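DUF269-containing protein (Cyanothece sp. ATCC 51142, PDB 3NJ2) is of unknown function but, as a DUF269-family protein, is associated with nitrogen fixation in this cyanobacterium. Local coordinates at residues P35-Y47 with C91-E103. Sequence-based numbering, arbitrary orientation.
Sequences PFLQSLVQQIRAY and CYFRAIAALIEKE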
loop_
_atom_site.group_PDB
_atom_site.type_symbol
_atom_site.label_atom_id
_atom_site.label_comp_id
_atom_site.label_asym_id
_atom_site.label_seq_id
_atom_site.Cartn_x
_atom_site.Cartn_y
_atom_site.Cartn_z
ATOM N N PRO B 35 -10.128 -24.531 -2.727
ATOM C CA PRO B 35 -10.461 -23.313 -3.498
ATOM C C PRO B 35 -9.348 -22.250 -3.340
ATOM O O PRO B 35 -9.111 -21.538 -4.255
ATOM C CB PRO B 35 -11.784 -22.851 -2.870
ATOM C CG PRO B 35 -12.401 -24.159 -2.462
ATOM C CD PRO B 35 -11.272 -25.002 -1.886
ATOM N N PHE B 36 -8.713 -22.216 -2.149
ATOM C CA PHE B 36 -7.596 -21.294 -1.956
ATOM C C PHE B 36 -6.414 -21.599 -2.844
ATOM O O PHE B 36 -5.969 -20.707 -3.517
ATOM C CB PHE B 36 -7.174 -21.067 -0.479
ATOM C CG PHE B 36 -6.002 -20.175 -0.418
ATOM C CD1 PHE B 36 -6.159 -18.755 -0.620
ATOM C CD2 PHE B 36 -4.706 -20.701 -0.192
ATOM C CE1 PHE B 36 -5.010 -17.897 -0.650
ATOM C CE2 PHE B 36 -3.642 -19.835 -0.234
ATOM C CZ PHE B 36 -3.791 -18.466 -0.500
ATOM N N LEU B 37 -5.960 -22.852 -2.806
ATOM C CA LEU B 37 -4.818 -23.140 -3.651
ATOM C C LEU B 37 -5.128 -22.981 -5.129
ATOM O O LEU B 37 -4.255 -22.601 -5.901
ATOM C CB LEU B 37 -4.241 -24.538 -3.294
ATOM C CG LEU B 37 -3.746 -24.757 -1.874
ATOM C CD1 LEU B 37 -3.217 -26.185 -1.556
ATOM C CD2 LEU B 37 -2.696 -23.688 -1.557
ATOM N N GLN B 38 -6.359 -23.338 -5.526
ATOM C CA GLN B 38 -6.755 -23.101 -6.852
ATOM C C GLN B 38 -6.732 -21.579 -7.228
ATOM O O GLN B 38 -6.291 -21.187 -8.307
ATOM C CB GLN B 38 -8.047 -23.827 -7.169
ATOM C CG GLN B 38 -7.833 -25.338 -7.410
ATOM C CD GLN B 38 -6.970 -25.574 -8.643
ATOM O OE1 GLN B 38 -7.337 -25.130 -9.754
ATOM N NE2 GLN B 38 -5.823 -26.237 -8.452
ATOM N N SER B 39 -7.201 -20.737 -6.335
ATOM C CA SER B 39 -7.129 -19.319 -6.525
ATOM C C SER B 39 -5.702 -18.869 -6.646
ATOM O O SER B 39 -5.392 -18.114 -7.499
ATOM C CB SER B 39 -7.752 -18.588 -5.336
ATOM O OG SER B 39 -7.970 -17.237 -5.697
ATOM N N LEU B 40 -4.836 -19.414 -5.790
ATOM C CA LEU B 40 -3.435 -18.992 -5.837
ATOM C C LEU B 40 -2.782 -19.408 -7.168
ATOM O O LEU B 40 -2.063 -18.609 -7.818
ATOM C CB LEU B 40 -2.681 -19.600 -4.660
ATOM C CG LEU B 40 -1.217 -19.286 -4.515
ATOM C CD1 LEU B 40 -0.974 -17.730 -4.494
ATOM C CD2 LEU B 40 -0.587 -19.996 -3.331
ATOM N N VAL B 41 -3.043 -20.653 -7.576
ATOM C CA VAL B 41 -2.511 -21.124 -8.917
ATOM C C VAL B 41 -2.995 -20.215 -10.058
ATOM O O VAL B 41 -2.227 -19.774 -10.939
ATOM C CB VAL B 41 -2.866 -22.627 -9.272
ATOM C CG1 VAL B 41 -2.447 -23.025 -10.695
ATOM C CG2 VAL B 41 -2.261 -23.550 -8.274
ATOM N N GLN B 42 -4.265 -19.899 -10.030
ATOM C CA GLN B 42 -4.836 -18.955 -11.042
ATOM C C GLN B 42 -4.076 -17.620 -11.106
ATOM O O GLN B 42 -3.724 -17.094 -12.171
ATOM C CB GLN B 42 -6.293 -18.734 -10.793
ATOM C CG GLN B 42 -6.964 -17.764 -11.773
ATOM C CD GLN B 42 -8.416 -17.425 -11.345
ATOM O OE1 GLN B 42 -8.857 -17.730 -10.204
ATOM N NE2 GLN B 42 -9.141 -16.750 -12.235
ATOM N N GLN B 43 -3.796 -17.030 -9.934
ATOM C CA GLN B 43 -3.100 -15.773 -9.933
ATOM C C GLN B 43 -1.670 -15.912 -10.446
ATOM O O GLN B 43 -1.235 -15.130 -11.212
ATOM C CB GLN B 43 -3.132 -15.115 -8.506
ATOM C CG GLN B 43 -4.588 -14.816 -8.066
ATOM C CD GLN B 43 -5.202 -13.626 -8.841
ATOM O OE1 GLN B 43 -4.505 -12.684 -9.180
ATOM N NE2 GLN B 43 -6.480 -13.687 -9.095
ATOM N N ILE B 44 -0.960 -16.937 -10.025
ATOM C CA ILE B 44 0.456 -17.146 -10.429
ATOM C C ILE B 44 0.494 -17.222 -11.987
ATOM O O ILE B 44 1.360 -16.611 -12.646
ATOM C CB ILE B 44 1.137 -18.407 -9.773
ATOM C CG1 ILE B 44 1.342 -18.219 -8.259
ATOM C CG2 ILE B 44 2.514 -18.605 -10.412
ATOM C CD1 ILE B 44 2.428 -17.134 -7.920
ATOM N N ARG B 45 -0.461 -17.973 -12.554
ATOM C CA ARG B 45 -0.490 -18.147 -14.028
ATOM C C ARG B 45 -0.860 -16.898 -14.766
ATOM O O ARG B 45 -0.480 -16.675 -15.939
ATOM C CB ARG B 45 -1.444 -19.283 -14.411
ATOM C CG ARG B 45 -0.946 -20.694 -13.854
ATOM C CD ARG B 45 -1.805 -21.835 -14.421
ATOM N NE ARG B 45 -1.548 -23.228 -13.994
ATOM C CZ ARG B 45 -0.514 -23.968 -14.407
ATOM N NH1 ARG B 45 0.306 -23.468 -15.322
ATOM N NH2 ARG B 45 -0.343 -25.145 -13.873
ATOM N N ALA B 46 -1.640 -16.053 -14.109
ATOM C CA ALA B 46 -2.118 -14.823 -14.732
ATOM C C ALA B 46 -0.995 -13.779 -14.806
ATOM O O ALA B 46 -1.095 -12.837 -15.579
ATOM C CB ALA B 46 -3.316 -14.296 -13.897
ATOM N N TYR B 47 0.054 -13.942 -13.995
ATOM C CA TYR B 47 1.129 -12.960 -13.900
ATOM C C TYR B 47 2.457 -13.527 -14.351
ATOM O O TYR B 47 3.484 -13.499 -13.647
ATOM C CB TYR B 47 1.159 -12.289 -12.500
ATOM C CG TYR B 47 -0.080 -11.431 -12.251
ATOM C CD1 TYR B 47 -0.159 -10.103 -12.711
ATOM C CD2 TYR B 47 -1.172 -11.935 -11.537
ATOM C CE1 TYR B 47 -1.268 -9.327 -12.466
ATOM C CE2 TYR B 47 -2.322 -11.187 -11.303
ATOM C CZ TYR B 47 -2.374 -9.857 -11.780
ATOM O OH TYR B 47 -3.518 -9.131 -11.549
ATOM N N CYS B 91 0.739 -12.241 -5.352
ATOM C CA CYS B 91 -0.201 -13.249 -5.828
ATOM C C CYS B 91 -0.961 -13.945 -4.731
ATOM O O CYS B 91 -2.185 -14.209 -4.874
ATOM C CB CYS B 91 0.493 -14.293 -6.702
ATOM S SG CYS B 91 0.887 -13.615 -8.404
ATOM N N TYR B 92 -0.310 -14.149 -3.582
ATOM C CA TYR B 92 -0.954 -14.651 -2.366
ATOM C C TYR B 92 -2.076 -13.752 -1.943
ATOM O O TYR B 92 -3.260 -14.211 -1.768
ATOM C CB TYR B 92 0.118 -14.784 -1.260
ATOM C CG TYR B 92 -0.371 -15.286 0.059
ATOM C CD1 TYR B 92 -0.637 -16.670 0.268
ATOM C CD2 TYR B 92 -0.523 -14.424 1.126
ATOM C CE1 TYR B 92 -1.053 -17.167 1.523
ATOM C CE2 TYR B 92 -0.877 -14.916 2.354
ATOM C CZ TYR B 92 -1.154 -16.285 2.532
ATOM O OH TYR B 92 -1.573 -16.720 3.754
ATOM N N PHE B 93 -1.809 -12.453 -1.852
ATOM C CA PHE B 93 -2.876 -11.531 -1.435
ATOM C C PHE B 93 -3.956 -11.340 -2.485
ATOM O O PHE B 93 -5.109 -11.105 -2.120
ATOM C CB PHE B 93 -2.312 -10.251 -0.784
ATOM C CG PHE B 93 -1.673 -10.560 0.565
ATOM C CD1 PHE B 93 -2.509 -10.717 1.669
ATOM C CD2 PHE B 93 -0.246 -10.667 0.725
ATOM C CE1 PHE B 93 -1.945 -11.069 2.819
ATOM C CE2 PHE B 93 0.311 -11.057 1.930
ATOM C CZ PHE B 93 -0.560 -11.248 2.988
ATOM N N ARG B 94 -3.555 -11.395 -3.776
ATOM C CA ARG B 94 -4.591 -11.340 -4.852
ATOM C C ARG B 94 -5.460 -12.569 -4.828
ATOM O O ARG B 94 -6.688 -12.478 -5.218
ATOM C CB ARG B 94 -3.908 -11.295 -6.210
ATOM C CG ARG B 94 -3.322 -9.846 -6.507
ATOM C CD ARG B 94 -2.319 -10.002 -7.683
ATOM N NE ARG B 94 -1.859 -8.673 -8.086
ATOM C CZ ARG B 94 -0.746 -8.430 -8.789
ATOM N NH1 ARG B 94 0.082 -9.423 -9.153
ATOM N NH2 ARG B 94 -0.431 -7.177 -9.055
ATOM N N ALA B 95 -4.909 -13.695 -4.444
ATOM C CA ALA B 95 -5.664 -14.969 -4.377
ATOM C C ALA B 95 -6.749 -14.837 -3.255
ATOM O O ALA B 95 -7.927 -15.303 -3.424
ATOM C CB ALA B 95 -4.705 -16.092 -4.149
ATOM N N ILE B 96 -6.330 -14.198 -2.145
ATOM C CA ILE B 96 -7.184 -14.015 -1.000
ATOM C C ILE B 96 -8.297 -13.039 -1.461
ATOM O O ILE B 96 -9.536 -13.292 -1.250
ATOM C CB ILE B 96 -6.361 -13.462 0.177
ATOM C CG1 ILE B 96 -5.567 -14.587 0.729
ATOM C CG2 ILE B 96 -7.406 -12.842 1.310
ATOM C CD1 ILE B 96 -4.441 -14.081 1.610
ATOM N N ALA B 97 -7.927 -11.965 -2.140
ATOM C CA ALA B 97 -8.832 -10.891 -2.579
ATOM C C ALA B 97 -9.863 -11.505 -3.567
ATOM O O ALA B 97 -11.055 -11.280 -3.510
ATOM C CB ALA B 97 -8.060 -9.792 -3.246
ATOM N N ALA B 98 -9.345 -12.356 -4.477
ATOM C CA ALA B 98 -10.302 -12.949 -5.465
ATOM C C ALA B 98 -11.381 -13.816 -4.833
ATOM O O ALA B 98 -12.485 -13.834 -5.326
ATOM C CB ALA B 98 -9.470 -13.735 -6.456
ATOM N N LEU B 99 -11.081 -14.548 -3.769
ATOM C CA LEU B 99 -12.042 -15.360 -3.056
ATOM C C LEU B 99 -13.033 -14.466 -2.282
ATOM O O LEU B 99 -14.230 -14.755 -2.244
ATOM C CB LEU B 99 -11.371 -16.363 -2.128
ATOM C CG LEU B 99 -10.682 -17.503 -2.871
ATOM C CD1 LEU B 99 -9.529 -18.056 -1.952
ATOM C CD2 LEU B 99 -11.700 -18.473 -3.417
ATOM N N ILE B 100 -12.542 -13.389 -1.658
ATOM C CA ILE B 100 -13.445 -12.412 -1.014
ATOM C C ILE B 100 -14.423 -11.878 -2.040
ATOM O O ILE B 100 -15.616 -11.859 -1.783
ATOM C CB ILE B 100 -12.610 -11.312 -0.319
ATOM C CG1 ILE B 100 -11.853 -11.955 0.801
ATOM C CG2 ILE B 100 -13.593 -10.228 0.232
ATOM C CD1 ILE B 100 -10.779 -10.944 1.372
ATOM N N GLU B 101 -13.935 -11.488 -3.216
ATOM C CA GLU B 101 -14.761 -10.965 -4.267
ATOM C C GLU B 101 -15.753 -12.034 -4.748
ATOM O O GLU B 101 -16.944 -11.727 -4.888
ATOM C CB GLU B 101 -13.814 -10.493 -5.397
ATOM C CG GLU B 101 -14.446 -9.606 -6.449
ATOM C CD GLU B 101 -13.376 -8.884 -7.327
ATOM O OE1 GLU B 101 -12.312 -8.287 -6.872
ATOM O OE2 GLU B 101 -13.638 -8.884 -8.567
ATOM N N LYS B 102 -15.320 -13.288 -4.952
ATOM C CA LYS B 102 -16.225 -14.385 -5.410
ATOM C C LYS B 102 -17.356 -14.622 -4.418
ATOM O O LYS B 102 -18.536 -14.849 -4.801
ATOM C CB LYS B 102 -15.436 -15.697 -5.566
ATOM C CG LYS B 102 -14.666 -15.731 -6.849
ATOM C CD LYS B 102 -14.224 -17.114 -7.126
ATOM C CE LYS B 102 -13.969 -17.261 -8.616
ATOM N NZ LYS B 102 -12.894 -18.256 -8.781
ATOM N N GLU B 103 -17.070 -14.636 -3.140
ATOM C CA GLU B 103 -18.066 -15.059 -2.156
ATOM C C GLU B 103 -18.950 -13.914 -1.707
ATOM O O GLU B 103 -20.051 -14.148 -1.217
ATOM C CB GLU B 103 -17.335 -15.693 -0.944
ATOM C CG GLU B 103 -16.569 -17.009 -1.223
ATOM C CD GLU B 103 -17.482 -18.230 -1.237
ATOM O OE1 GLU B 103 -17.490 -18.950 -0.208
ATOM O OE2 GLU B 103 -18.275 -18.316 -2.237
#
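Phe36 enters segment 91-103 of helix 83-104 as a knob among Tyr92, Ala95, Ile96 and Leu99. A chi1 of 177° sets CG opposite the backbone N and turns the ring to the partner helix: Leu99 CD1 lies at the ring edge, near its plane, 3.7 Å from Phe36 CD1, while CE1 meets Ile96 CG1 and CZ lies 3.6 Å from Tyr92 CE1. One turn on, Ser39 OG donates a 3.0 Å hydrogen bond to Ala95 O, approaching well to the side of the C=O; that oxygen also accepts from Leu99 N within its own helix. Ala95 is the reciprocal knob, among Phe36, Ser39, Leu40 and Gln43; its small CB sits 3.6 Å from Leu40 CA, and the segment axes approach to 8.2 Å. Gln43, a third knob among Cys91, Arg94, Ala95 and Ala98, bends at chi2, laying CG over Ala95 and OE1 against Arg94 CB. Ile44 CD1 presses on Cys91 CB (3.6 Å). At the C-terminal end of segment 35-47, Tyr47 takes the Arg94 guanidinium flat on one face, planes 15° apart and NH1 over the ring centre, a stacked cation-pi pair; Cys91 SG approaches obliquely. The segment axes lie at 122° between their N-to-C directions, with helix 147-167 touching Phe36 and Tyr92, helix 58-62 touching Leu40 and Ile44, and strand 109-114 meeting Arg94 through Val110.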